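Local coordinates for protein glucuronan lyase A (Trichoderma reesei, PDB 2ZZJ) that probably cleaves beta-1,4-linked glucuronan within the chain as an endo-acting polysaccharide lyase, and binds a calcium ion in its beta-jelly-roll fold, at residues A[32-43]-A[215-223]. Sequence-based numbering, arbitrary orientation.
Sequences FKGTSALKMTQT and GFRQVWYDE. With CA (calcium ion), chain B.
Asp222 grips the calcium ion with both carboxylate oxygens, OD1 at 2.4 Å and OD2 at 2.6 Å from the metal, while the loop 32-36, leading into strand 37-43, closes round it with the carbonyls of Lys33 and Ser36. Two waters and the carbonyl of Asp7 complete the shell. OD2 also takes the backbone N-H of Lys33 from above the carboxylate plane, N to OD2 3.1 Å, plus a weak bond from Phe32 N. Next door, Glu223 OE1 meets Lys33 NZ in a 2.8 Å salt bridge, its OE2 accepting from Tyr5 and from a calcium-bound water. An alanine in place of Glu223 would probably leave the Lys33 ammonium with the Pro235 carbonyl but no carboxylate, and rob Tyr5 and that water of their shared acceptor.

Beyond the metal, strands 37-43 and 216-223 run antiparallel, tied by six backbone bonds from Leu38–Tyr221 to Gln42–Arg217. The buried face is tightly filled: Met40, its chain bent at chi2 (57°), brings SD to 3.7 Å from Tyr221 CD2, an oblique Met-aromatic contact, and Leu199 packs against Met40 and Val219. Across the sheet, Lys39 lays CG over one face of the Trp220 indole, 3.9 Å from the five-membered ring centroid. This face is looser toward Thr43, whose OG1 meets the edge of the solvent-exposed Phe216 ring, CD1 at 3.3 Å. One end of this jelly-roll strand pair is thus cross-linked by calcium and charge, the rest by backbone bonds and apolar packing, which suggests that the ion fixes the 32-36 loop, Asp222 and Asp7 against one another.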
ATOM      1  N   PHE A  32      -5.243   6.463  16.053  1.00 17.59           N
ATOM      2  CA  PHE A  32      -6.015   5.254  16.208  1.00 17.59           C
ATOM      3  C   PHE A  32      -5.816   4.589  17.595  1.00 18.50           C
ATOM      4  O   PHE A  32      -6.782   4.180  18.239  1.00 19.27           O
ATOM      5  CB  PHE A  32      -5.711   4.252  15.072  1.00 16.94           C
ATOM      6  CG  PHE A  32      -6.412   2.930  15.234  1.00 14.62           C
ATOM      7  CD1 PHE A  32      -7.812   2.854  15.150  1.00 14.46           C
ATOM      8  CD2 PHE A  32      -5.677   1.767  15.479  1.00 17.65           C
ATOM      9  CE1 PHE A  32      -8.486   1.637  15.327  1.00 15.30           C
ATOM     10  CE2 PHE A  32      -6.339   0.522  15.650  1.00 16.78           C
ATOM     11  CZ  PHE A  32      -7.755   0.464  15.582  1.00 16.80           C
ATOM     12  N   LYS A  33      -4.577   4.482  18.038  1.00 18.54           N
ATOM     13  CA  LYS A  33      -4.251   3.831  19.318  1.00 20.51           C
ATOM     14  C   LYS A  33      -3.083   4.595  19.913  1.00 21.09           C
ATOM     15  O   LYS A  33      -2.233   5.106  19.164  1.00 20.50           O
ATOM     16  CB  LYS A  33      -3.889   2.357  19.074  1.00 19.94           C
ATOM     17  CG  LYS A  33      -3.800   1.498  20.321  1.00 23.97           C
ATOM     18  CD  LYS A  33      -3.321   0.048  20.029  1.00 22.00           C
ATOM     19  CE  LYS A  33      -4.274  -0.723  19.089  1.00 27.41           C
ATOM     20  NZ  LYS A  33      -3.912  -2.195  18.865  1.00 28.00           N
ATOM     21  N   GLY A  34      -3.015   4.677  21.249  1.00 21.89           N
ATOM     22  CA  GLY A  34      -1.905   5.401  21.879  1.00 23.50           C
ATOM     23  C   GLY A  34      -2.035   6.896  21.667  1.00 23.53           C
ATOM     24  O   GLY A  34      -3.136   7.407  21.558  1.00 24.89           O
ATOM     25  N   THR A  35      -0.918   7.605  21.572  1.00 24.12           N
ATOM     26  CA  THR A  35      -0.963   9.070  21.542  1.00 24.79           C
ATOM     27  C   THR A  35      -0.325   9.648  20.290  1.00 24.15           C
ATOM     28  O   THR A  35      -0.067  10.853  20.209  1.00 24.74           O
ATOM     29  CB  THR A  35      -0.218   9.665  22.780  1.00 25.41           C
ATOM     30  OG1 THR A  35       1.147   9.232  22.763  1.00 27.50           O
ATOM     31  CG2 THR A  35      -0.847   9.180  24.056  1.00 27.47           C
ATOM     32  N   SER A  36      -0.051   8.796  19.302  1.00 22.06           N
ATOM     33  CA  SER A  36       0.646   9.244  18.120  1.00 20.61           C
ATOM     34  C   SER A  36       0.096   8.538  16.896  1.00 19.74           C
ATOM     35  O   SER A  36      -0.293   7.369  16.980  1.00 19.28           O
ATOM     36  CB  SER A  36       2.123   8.908  18.251  1.00 20.87           C
ATOM     37  OG  SER A  36       2.857   9.644  17.294  1.00 23.59           O
ATOM     38  N   ALA A  37       0.060   9.251  15.779  1.00 18.19           N
ATOM     39  CA  ALA A  37      -0.154   8.603  14.470  1.00 17.08           C
ATOM     40  C   ALA A  37       0.639   9.371  13.414  1.00 16.51           C
ATOM     41  O   ALA A  37       1.217  10.417  13.723  1.00 17.10           O
ATOM     42  CB  ALA A  37      -1.622   8.570  14.143  1.00 16.92           C
ATOM     43  N   LEU A  38       0.633   8.892  12.171  1.00 15.47           N
ATOM     44  CA  LEU A  38       1.314   9.583  11.089  1.00 15.01           C
ATOM     45  C   LEU A  38       0.308  10.211  10.178  1.00 15.15           C
ATOM     46  O   LEU A  38      -0.706   9.589   9.889  1.00 14.10           O
ATOM     47  CB  LEU A  38       2.179   8.617  10.288  1.00 14.63           C
ATOM     48  CG  LEU A  38       3.349   8.016  11.070  1.00 16.43           C
ATOM     49  CD1 LEU A  38       4.092   6.960  10.235  1.00 16.33           C
ATOM     50  CD2 LEU A  38       4.337   9.111  11.532  1.00 17.08           C
ATOM     51  N   LYS A  39       0.579  11.446   9.750  1.00 14.84           N
ATOM     52  CA  LYS A  39      -0.269  12.142   8.777  1.00 15.65           C
ATOM     53  C   LYS A  39       0.515  12.298   7.478  1.00 15.64           C
ATOM     54  O   LYS A  39       1.631  12.830   7.486  1.00 15.80           O
ATOM     55  CB  LYS A  39      -0.684  13.519   9.302  1.00 16.04           C
ATOM     56  CG  LYS A  39      -1.586  14.281   8.331  1.00 15.90           C
ATOM     57  CD  LYS A  39      -2.053  15.616   8.906  1.00 18.79           C
ATOM     58  CE  LYS A  39      -0.863  16.551   9.137  1.00 23.15           C
ATOM     59  NZ  LYS A  39      -1.407  17.962   9.280  1.00 27.98           N
ATOM     60  N   MET A  40      -0.044  11.815   6.367  1.00 14.78           N
ATOM     61  CA  MET A  40       0.573  11.964   5.051  1.00 14.53           C
ATOM     62  C   MET A  40      -0.282  12.938   4.250  1.00 15.29           C
ATOM     63  O   MET A  40      -1.513  12.803   4.228  1.00 14.98           O
ATOM     64  CB  MET A  40       0.615  10.631   4.284  1.00 15.22           C
ATOM     65  CG  MET A  40       1.748   9.670   4.693  1.00 15.20           C
ATOM     66  SD  MET A  40       1.706   9.282   6.424  1.00 15.89           S
ATOM     67  CE  MET A  40       2.675   7.769   6.388  1.00 13.77           C
ATOM     68  N   THR A  41       0.354  13.912   3.611  1.00 15.14           N
ATOM     69  CA  THR A  41      -0.381  14.833   2.705  1.00 14.93           C
ATOM     70  C   THR A  41       0.296  14.937   1.350  1.00 15.61           C
ATOM     71  O   THR A  41       1.538  14.732   1.223  1.00 14.89           O
ATOM     72  CB  THR A  41      -0.602  16.249   3.321  1.00 15.47           C
ATOM     73  OG1 THR A  41       0.577  17.056   3.150  1.00 15.30           O
ATOM     74  CG2 THR A  41      -0.970  16.147   4.788  1.00 13.40           C
ATOM     75  N   GLN A  42      -0.509  15.216   0.329  1.00 15.31           N
ATOM     76  CA  GLN A  42       0.018  15.534  -0.996  1.00 15.59           C
ATOM     77  C   GLN A  42      -0.765  16.699  -1.600  1.00 17.37           C
ATOM     78  O   GLN A  42      -1.947  16.885  -1.296  1.00 17.12           O
ATOM     79  CB  GLN A  42      -0.027  14.331  -1.943  1.00 15.90           C
ATOM     80  CG  GLN A  42       1.245  13.453  -1.888  1.00 15.51           C
ATOM     81  CD  GLN A  42       2.449  14.231  -2.457  1.00 20.07           C
ATOM     82  OE1 GLN A  42       2.262  15.213  -3.193  1.00 20.46           O
ATOM     83  NE2 GLN A  42       3.673  13.808  -2.111  1.00 16.18           N
ATOM     84  N   THR A  43      -0.100  17.492  -2.434  1.00 17.67           N
ATOM     85  CA  THR A  43      -0.708  18.712  -2.976  1.00 19.13           C
ATOM     86  C   THR A  43      -0.481  18.733  -4.468  1.00 20.53           C
ATOM     87  O   THR A  43       0.666  18.627  -4.937  1.00 20.49           O
ATOM     88  CB  THR A  43      -0.095  20.000  -2.340  1.00 19.15           C
ATOM     89  OG1 THR A  43      -0.310  20.007  -0.927  1.00 20.34           O
ATOM     90  CG2 THR A  43      -0.724  21.279  -2.948  1.00 19.47           C
ATOM     91  N   GLY A 215      -7.175  19.402  -4.338  1.00 18.95           N
ATOM     92  CA  GLY A 215      -5.761  19.230  -4.668  1.00 18.14           C
ATOM     93  C   GLY A 215      -4.886  19.023  -3.447  1.00 18.16           C
ATOM     94  O   GLY A 215      -3.705  18.676  -3.582  1.00 19.01           O
ATOM     95  N   PHE A 216      -5.450  19.224  -2.262  1.00 16.88           N
ATOM     96  CA  PHE A 216      -4.745  18.948  -1.022  1.00 16.63           C
ATOM     97  C   PHE A 216      -5.384  17.731  -0.364  1.00 16.42           C
ATOM     98  O   PHE A 216      -6.516  17.804   0.137  1.00 17.53           O
ATOM     99  CB  PHE A 216      -4.818  20.145  -0.082  1.00 16.72           C
ATOM    100  CG  PHE A 216      -4.128  19.934   1.241  1.00 17.83           C
ATOM    101  CD1 PHE A 216      -2.753  19.662   1.290  1.00 18.40           C
ATOM    102  CD2 PHE A 216      -4.839  20.066   2.450  1.00 16.60           C
ATOM    103  CE1 PHE A 216      -2.081  19.501   2.530  1.00 19.17           C
ATOM    104  CE2 PHE A 216      -4.189  19.894   3.665  1.00 17.34           C
ATOM    105  CZ  PHE A 216      -2.807  19.595   3.704  1.00 19.99           C
ATOM    106  N   ARG A 217      -4.641  16.638  -0.340  1.00 15.45           N
ATOM    107  CA  ARG A 217      -5.189  15.346   0.089  1.00 14.62           C
ATOM    108  C   ARG A 217      -4.507  14.898   1.368  1.00 14.70           C
ATOM    109  O   ARG A 217      -3.295  15.026   1.475  1.00 14.79           O
ATOM    110  CB  ARG A 217      -4.986  14.309  -1.006  1.00 13.99           C
ATOM    111  CG  ARG A 217      -5.797  14.567  -2.304  1.00 12.89           C
ATOM    112  CD  ARG A 217      -7.234  14.064  -2.099  1.00 14.77           C
ATOM    113  NE  ARG A 217      -8.125  14.445  -3.199  1.00 14.74           N
ATOM    114  CZ  ARG A 217      -9.306  13.879  -3.429  1.00 16.76           C
ATOM    115  NH1 ARG A 217      -9.742  12.873  -2.644  1.00 12.84           N
ATOM    116  NH2 ARG A 217     -10.040  14.291  -4.474  1.00 15.07           N
ATOM    117  N   GLN A 218      -5.272  14.358   2.318  1.00 13.58           N
ATOM    118  CA  GLN A 218      -4.723  13.937   3.624  1.00 13.24           C
ATOM    119  C   GLN A 218      -5.190  12.540   4.034  1.00 12.58           C
ATOM    120  O   GLN A 218      -6.393  12.237   3.983  1.00 13.04           O
ATOM    121  CB  GLN A 218      -5.124  14.896   4.737  1.00 14.16           C
ATOM    122  CG  GLN A 218      -4.939  16.396   4.403  1.00 16.89           C
ATOM    123  CD  GLN A 218      -5.516  17.246   5.466  1.00 19.90           C
ATOM    124  OE1 GLN A 218      -6.633  17.755   5.339  1.00 22.04           O
ATOM    125  NE2 GLN A 218      -4.772  17.401   6.540  1.00 21.15           N
ATOM    126  N   VAL A 219      -4.239  11.708   4.467  1.00 11.90           N
ATOM    127  CA  VAL A 219      -4.531  10.343   4.938  1.00 11.48           C
ATOM    128  C   VAL A 219      -3.652  10.112   6.177  1.00 12.52           C
ATOM    129  O   VAL A 219      -2.463  10.492   6.159  1.00 13.36           O
ATOM    130  CB  VAL A 219      -4.230   9.268   3.870  1.00 12.23           C
ATOM    131  CG1 VAL A 219      -4.599   7.837   4.458  1.00 10.91           C
ATOM    132  CG2 VAL A 219      -5.011   9.548   2.561  1.00 11.80           C
ATOM    133  N   TRP A 220      -4.228   9.555   7.240  1.00 10.89           N
ATOM    134  CA  TRP A 220      -3.511   9.237   8.472  1.00 11.17           C
ATOM    135  C   TRP A 220      -3.263   7.725   8.535  1.00 10.96           C
ATOM    136  O   TRP A 220      -4.043   6.952   7.946  1.00  9.80           O
ATOM    137  CB  TRP A 220      -4.321   9.655   9.690  1.00 12.30           C
ATOM    138  CG  TRP A 220      -4.431  11.138   9.887  1.00 13.99           C
ATOM    139  CD1 TRP A 220      -3.779  11.899  10.831  1.00 17.68           C
ATOM    140  CD2 TRP A 220      -5.209  12.042   9.118  1.00 14.38           C
ATOM    141  NE1 TRP A 220      -4.146  13.243  10.708  1.00 15.30           N
ATOM    142  CE2 TRP A 220      -5.018  13.343   9.660  1.00 15.81           C
ATOM    143  CE3 TRP A 220      -6.059  11.888   8.022  1.00 13.03           C
ATOM    144  CZ2 TRP A 220      -5.634  14.464   9.124  1.00 16.76           C
ATOM    145  CZ3 TRP A 220      -6.702  13.026   7.509  1.00 16.39           C
ATOM    146  CH2 TRP A 220      -6.479  14.283   8.056  1.00 16.07           C
ATOM    147  N   TYR A 221      -2.193   7.316   9.234  1.00 10.11           N
ATOM    148  CA  TYR A 221      -1.853   5.911   9.404  1.00  9.69           C
ATOM    149  C   TYR A 221      -1.457   5.646  10.837  1.00 11.61           C
ATOM    150  O   TYR A 221      -0.942   6.545  11.527  1.00 12.75           O
ATOM    151  CB  TYR A 221      -0.650   5.546   8.530  1.00  9.56           C
ATOM    152  CG  TYR A 221      -0.950   5.555   7.062  1.00  9.34           C
ATOM    153  CD1 TYR A 221      -1.300   4.364   6.410  1.00 10.17           C
ATOM    154  CD2 TYR A 221      -0.905   6.725   6.331  1.00 11.05           C
ATOM    155  CE1 TYR A 221      -1.589   4.352   5.009  1.00  7.82           C
ATOM    156  CE2 TYR A 221      -1.206   6.738   4.936  1.00  8.99           C
ATOM    157  CZ  TYR A 221      -1.522   5.550   4.306  1.00 10.29           C
ATOM    158  OH  TYR A 221      -1.747   5.601   2.949  1.00  9.80           O
ATOM    159  N   ASP A 222      -1.613   4.408  11.256  1.00 11.68           N
ATOM    160  CA  ASP A 222      -1.191   4.006  12.596  1.00 12.46           C
ATOM    161  C   ASP A 222      -1.101   2.489  12.673  1.00 12.65           C
ATOM    162  O   ASP A 222      -1.652   1.788  11.821  1.00 11.46           O
ATOM    163  CB  ASP A 222      -2.230   4.529  13.595  1.00 12.44           C
ATOM    164  CG  ASP A 222      -1.680   4.653  15.026  1.00 14.60           C
ATOM    165  OD1 ASP A 222      -0.510   4.253  15.291  1.00 13.18           O
ATOM    166  OD2 ASP A 222      -2.447   5.147  15.864  1.00 13.66           O
ATOM    167  N   GLU A 223      -0.455   1.992  13.735  1.00 11.51           N
ATOM    168  CA  GLU A 223      -0.535   0.620  14.117  1.00 12.12           C
ATOM    169  C   GLU A 223      -0.202  -0.322  12.926  1.00 12.23           C
ATOM    170  O   GLU A 223      -1.035  -1.133  12.514  1.00 12.82           O
ATOM    171  CB  GLU A 223      -1.953   0.349  14.714  1.00 12.97           C
ATOM    172  CG  GLU A 223      -2.064  -0.858  15.600  1.00 18.46           C
ATOM    173  CD  GLU A 223      -1.295  -0.735  16.948  1.00 23.09           C
ATOM    174  OE1 GLU A 223      -1.385  -1.739  17.686  1.00 25.08           O
ATOM    175  OE2 GLU A 223      -0.609   0.293  17.246  1.00 20.15           O
TER
HETATM  176 CA    CA B 239      -0.506   5.080  17.591  1.00 17.46          CA
HETATM  177  O   HOH W   1       1.023   5.747  19.433  1.00 16.28           O
HETATM  178  O   HOH W   2      -0.459   2.763  18.251  1.00 21.44           O